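Local coordinates for protein chorismatase (Streptomyces hygroscopicus, PDB 4BPS) that hydrolyses chorismate to pyruvate and a dihydroxycyclohexadiene carboxylic acid, a step in the biosynthesis of the immunosuppressants FK506 and FK520, at residues A97-V102 and Q124-L129; A116-N121 and I189-L194. All coordinates share one frame; numbering follows the deposited sequence. Where two conformers were deposited one is given.

Interaction 1. Residues A97-V102 and Q124-L129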
# COMPACT_ATOMS: atom_id res chain seq x y z
N ALA A 97 2.24 7.62 -19.29
CA ALA A 97 3.27 7.78 -18.26
C ALA A 97 3.18 6.85 -17.05
O ALA A 97 4.21 6.65 -16.38
CB ALA A 97 3.29 9.23 -17.78
N TYR A 98 1.99 6.31 -16.74
CA TYR A 98 1.80 5.53 -15.51
C TYR A 98 0.93 4.30 -15.76
O TYR A 98 0.14 4.25 -16.70
CB TYR A 98 1.19 6.39 -14.39
CG TYR A 98 2.04 7.59 -14.06
CD1 TYR A 98 3.21 7.45 -13.29
CD2 TYR A 98 1.73 8.86 -14.55
CE1 TYR A 98 4.01 8.57 -13.02
CE2 TYR A 98 2.54 9.95 -14.28
CZ TYR A 98 3.66 9.81 -13.51
OH TYR A 98 4.49 10.88 -13.22
N LEU A 99 1.07 3.32 -14.87
CA LEU A 99 0.38 2.03 -14.96
C LEU A 99 -0.20 1.70 -13.57
O LEU A 99 0.47 1.89 -12.55
CB LEU A 99 1.39 0.96 -15.35
CG LEU A 99 1.00 -0.51 -15.35
CD1 LEU A 99 0.01 -0.75 -16.44
CD2 LEU A 99 2.25 -1.43 -15.53
N PHE A 100 -1.43 1.19 -13.56
CA PHE A 100 -2.09 0.66 -12.35
C PHE A 100 -2.43 -0.80 -12.61
O PHE A 100 -2.99 -1.10 -13.65
CB PHE A 100 -3.37 1.45 -12.08
CG PHE A 100 -4.16 0.95 -10.90
CD1 PHE A 100 -3.82 1.31 -9.61
CD2 PHE A 100 -5.27 0.14 -11.07
CE1 PHE A 100 -4.57 0.86 -8.52
CE2 PHE A 100 -6.01 -0.31 -9.97
CZ PHE A 100 -5.64 0.05 -8.71
N GLY A 101 -2.13 -1.68 -11.66
CA GLY A 101 -2.48 -3.09 -11.80
C GLY A 101 -2.96 -3.69 -10.50
O GLY A 101 -2.63 -3.24 -9.40
N VAL A 102 -3.74 -4.77 -10.65
CA VAL A 102 -4.29 -5.50 -9.53
C VAL A 102 -4.28 -6.99 -9.87
O VAL A 102 -4.62 -7.36 -10.99
CB VAL A 102 -5.81 -5.08 -9.40
CG1 VAL A 102 -6.49 -5.81 -8.26
CG2 VAL A 102 -5.99 -3.56 -9.29
N GLN A 124 7.42 -8.82 -14.47
CA GLN A 124 7.45 -9.06 -15.90
C GLN A 124 6.52 -8.14 -16.68
O GLN A 124 6.88 -7.69 -17.76
CB GLN A 124 7.11 -10.51 -16.19
CG GLN A 124 7.15 -10.86 -17.67
CD GLN A 124 8.45 -10.40 -18.40
OE1 GLN A 124 9.55 -10.56 -17.88
NE2 GLN A 124 8.30 -9.83 -19.60
N LEU A 125 5.32 -7.86 -16.15
CA LEU A 125 4.39 -6.98 -16.82
C LEU A 125 4.95 -5.55 -16.88
O LEU A 125 4.85 -4.86 -17.90
CB LEU A 125 3.03 -6.96 -16.11
CG LEU A 125 1.95 -6.14 -16.85
CD1 LEU A 125 1.54 -6.84 -18.14
CD2 LEU A 125 0.75 -5.90 -15.94
N THR A 126 5.50 -5.08 -15.77
CA THR A 126 6.07 -3.74 -15.76
C THR A 126 7.19 -3.64 -16.78
O THR A 126 7.32 -2.62 -17.47
CB THR A 126 6.52 -3.29 -14.36
OG1 THR A 126 7.57 -4.12 -13.88
CG2 THR A 126 5.34 -3.25 -13.38
N ARG A 127 8.00 -4.68 -16.91
CA ARG A 127 9.06 -4.67 -17.92
C ARG A 127 8.47 -4.70 -19.34
O ARG A 127 8.86 -3.89 -20.20
CB ARG A 127 10.01 -5.84 -17.72
CG ARG A 127 10.88 -5.70 -16.52
CD ARG A 127 11.98 -6.73 -16.53
NE ARG A 127 11.51 -8.12 -16.46
CZ ARG A 127 11.37 -8.82 -15.33
NH1 ARG A 127 11.65 -8.28 -14.15
NH2 ARG A 127 10.95 -10.07 -15.39
N SER A 128 7.55 -5.63 -19.59
CA SER A 128 7.01 -5.82 -20.93
C SER A 128 6.24 -4.61 -21.44
O SER A 128 6.34 -4.26 -22.62
CB SER A 128 6.10 -7.04 -20.95
OG SER A 128 5.53 -7.21 -22.22
N LEU A 129 5.47 -3.97 -20.56
CA LEU A 129 4.68 -2.81 -20.97
C LEU A 129 5.51 -1.53 -21.00
O LEU A 129 5.08 -0.53 -21.60
CB LEU A 129 3.48 -2.61 -20.06
CG LEU A 129 2.37 -3.66 -20.11
CD1 LEU A 129 1.27 -3.31 -19.13
CD2 LEU A 129 1.77 -3.78 -21.49
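Leu99 of strand 98-105 lays its two methyl groups against Thr126 and Leu129, two residues about one turn apart on helix 112-129. The leucine stretches away from the strand and presents both methyls to the helix, its CG being anti to N (chi1 173°), and it crosses each partner at about a right angle. One branch is given to Leu129, where CD1 of Leu99 lies 3.9 Å from CD1 of Leu129. The other branch is shared: CD2 of Leu99 is 4.2 Å from that same Leu129 CD1 and also 4.2 Å from CG2 of Thr126. A single leucine methyl therefore sits against both branches of the strand residue, while the threonine adds its methyl from the neighbouring turn.

Thr126 can serve an apolar contact because its two branches are divided between tasks. Its chi1 of 64° puts OG1 between the backbone N and the carbonyl carbon, where the hydroxyl is hydrogen-bonded to the carbonyl O of Phe123 within the helix, and CG2 is left to meet Leu99. Around this contact, Leu125 and Leu129 lean on Trp92 of strand 90-94, and Thr126 also touches Phe193. The exposed side of the helix has a different chemistry: Arg127 folds back on Gln124, NH2 giving OE1 a bond of 2.9 Å (N-H...O 148°), with one guanidinium face set against Gln124 CA, off-centre toward the rim. Meanwhile Phe100, next along the strand, serves the other face of the sheet, where its ring meets that of Trp76. Alternating residues thus divide between two layers, and the contact is plain packing of the last turns of a helix on its sheet, part of the α/β architecture of the YjgF fold.

Interaction 2. Residues A116-N121 and I189-L194; sequences AALYTN and ITCVFL
Cys191, in segment 189-194 of strand 189-196, meets Leu118 and Tyr119 of helix segment 116-121, the two segment axes passing 10.3 Å apart and running nearly parallel, at 18°. Along the strand Ile189 comes first. Its contribution is light: its carbonyl O lies 4.3 Å from CD1 of Leu118, and its side chain, though it starts out toward the helix, stays farther from it than that oxygen does. Thr190 follows and points to the other face of the sheet, as does Val192 two residues on, where Phe100 receives both Val192 and Leu194.

Between them Cys191 carries the contact. Its CB is 3.7 Å from CD2 of Leu118, so one leucine branch rests on the root of the cysteine while the other lies by the backbone of Ile189. The sulfur is anti to the backbone N (chi1 176°), which extends it from the strand toward the phenol end of Tyr119. There SG approaches OH of Tyr119 to 3.7 Å and CZ of Tyr119 to 3.9 Å. It stands 35° off the ring normal, an oblique sulfur-aromatic contact displaced toward the hydroxyl end. Phe193 again starts out on the helix side, but its ring packs on Leu134 rather than on segment 116-121.

No hydrogen bond links the two segments; what joins them is dispersion between methyls, a polarisable sulfur and a phenol. The polar need of Tyr119 is met elsewhere, by a hydrogen bond between its OH and OD1 of Asn139, a residue of the ligand pocket. The Tyr119 side chain also comes within about 4 Å of that of substrate-binding Arg162 and about 6 Å of the bound benzoic acid derivative. Cys191 therefore probably helps to hold a second-shell tyrosine in place beside the substrate pocket.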
# COMPACT_ATOMS: atom_id res chain seq x y z
N ALA A 116 5.49 -15.69 -4.98
CA ALA A 116 6.65 -15.50 -5.84
C ALA A 116 6.20 -15.43 -7.30
O ALA A 116 6.71 -14.63 -8.09
CB ALA A 116 7.68 -16.62 -5.65
N ALA A 117 5.24 -16.28 -7.67
CA ALA A 117 4.74 -16.27 -9.04
C ALA A 117 3.99 -14.97 -9.36
O ALA A 117 4.15 -14.39 -10.43
CB ALA A 117 3.86 -17.49 -9.30
N LEU A 118 3.17 -14.51 -8.42
CA LEU A 118 2.42 -13.28 -8.58
C LEU A 118 3.38 -12.11 -8.76
O LEU A 118 3.24 -11.33 -9.70
CB LEU A 118 1.52 -13.12 -7.35
CG LEU A 118 0.63 -11.89 -7.32
CD1 LEU A 118 -0.63 -12.14 -6.48
CD2 LEU A 118 1.40 -10.68 -6.79
N TYR A 119 4.37 -11.98 -7.88
CA TYR A 119 5.32 -10.88 -8.01
C TYR A 119 6.17 -11.02 -9.27
O TYR A 119 6.47 -10.02 -9.92
CB TYR A 119 6.20 -10.73 -6.75
CG TYR A 119 5.62 -9.71 -5.79
CD1 TYR A 119 5.95 -8.37 -5.93
CD2 TYR A 119 4.72 -10.07 -4.80
CE1 TYR A 119 5.38 -7.40 -5.11
CE2 TYR A 119 4.14 -9.10 -3.99
CZ TYR A 119 4.48 -7.77 -4.14
OH TYR A 119 3.91 -6.78 -3.35
N THR A 120 6.54 -12.25 -9.64
CA THR A 120 7.23 -12.44 -10.93
C THR A 120 6.40 -11.85 -12.06
O THR A 120 6.92 -11.18 -12.95
CB THR A 120 7.50 -13.91 -11.18
OG1 THR A 120 8.52 -14.39 -10.29
CG2 THR A 120 7.98 -14.14 -12.62
N ASN A 121 5.11 -12.13 -12.03
CA ASN A 121 4.23 -11.66 -13.09
C ASN A 121 4.11 -10.13 -13.07
O ASN A 121 4.08 -9.50 -14.13
CB ASN A 121 2.86 -12.33 -12.99
CG ASN A 121 2.92 -13.80 -13.37
OD1 ASN A 121 3.83 -14.22 -14.08
ND2 ASN A 121 2.00 -14.59 -12.85
N ILE A 189 -4.37 -13.59 -1.10
CA ILE A 189 -3.47 -12.45 -1.13
C ILE A 189 -3.75 -11.62 -2.38
O ILE A 189 -3.71 -12.15 -3.48
CB ILE A 189 -2.01 -12.86 -1.05
CG1 ILE A 189 -1.74 -13.63 0.26
CG2 ILE A 189 -1.10 -11.62 -1.14
CD1 ILE A 189 -0.31 -14.06 0.48
N THR A 190 -4.00 -10.33 -2.18
CA THR A 190 -4.25 -9.38 -3.26
C THR A 190 -3.11 -8.36 -3.28
O THR A 190 -2.76 -7.80 -2.23
CB THR A 190 -5.59 -8.66 -3.05
OG1 THR A 190 -6.65 -9.61 -2.94
CG2 THR A 190 -5.92 -7.69 -4.18
N CYS A 191 -2.59 -8.12 -4.48
CA CYS A 191 -1.54 -7.13 -4.70
C CYS A 191 -2.04 -6.04 -5.65
O CYS A 191 -2.61 -6.33 -6.72
CB CYS A 191 -0.31 -7.81 -5.30
SG CYS A 191 1.06 -6.69 -5.74
N VAL A 192 -1.85 -4.79 -5.23
CA VAL A 192 -2.18 -3.63 -6.03
C VAL A 192 -0.89 -2.87 -6.26
O VAL A 192 -0.08 -2.78 -5.34
CB VAL A 192 -3.20 -2.73 -5.28
CG1 VAL A 192 -3.61 -1.51 -6.10
CG2 VAL A 192 -4.41 -3.53 -4.84
N PHE A 193 -0.69 -2.29 -7.44
CA PHE A 193 0.54 -1.53 -7.65
C PHE A 193 0.36 -0.39 -8.64
O PHE A 193 -0.53 -0.43 -9.53
CB PHE A 193 1.70 -2.44 -8.11
CG PHE A 193 1.46 -3.08 -9.45
CD1 PHE A 193 0.75 -4.28 -9.54
CD2 PHE A 193 1.94 -2.49 -10.62
CE1 PHE A 193 0.52 -4.87 -10.77
CE2 PHE A 193 1.72 -3.08 -11.85
CZ PHE A 193 0.99 -4.27 -11.91
N LEU A 194 1.19 0.63 -8.44
CA LEU A 194 1.37 1.72 -9.39
C LEU A 194 2.81 1.67 -9.90
O LEU A 194 3.73 1.35 -9.15
CB LEU A 194 1.17 3.06 -8.69
CG LEU A 194 -0.27 3.42 -8.34
CD1 LEU A 194 -0.30 4.52 -7.29
CD2 LEU A 194 -1.03 3.86 -9.59

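How the interactions relate
After several earlier strands the chain passes along strand 98-105, turns into helix 112-129 and brings the end of that helix back onto the strand, where interaction 1 closes a short loop of 21 residues. Interaction 2 starts inside that loop, at 116-121, and is completed only after 67 further residues, when strand 189-196 arrives. The two contacts therefore cross rather than nest. The late strand lies antiparallel beside 98-105, and Gly101 O to Phe193 N, 2.9 Å, is probably a hydrogen bond between the two. One helix is thus fixed to two neighbouring strands of a single sheet, its end near Trp92 and its middle near the substrate pocket.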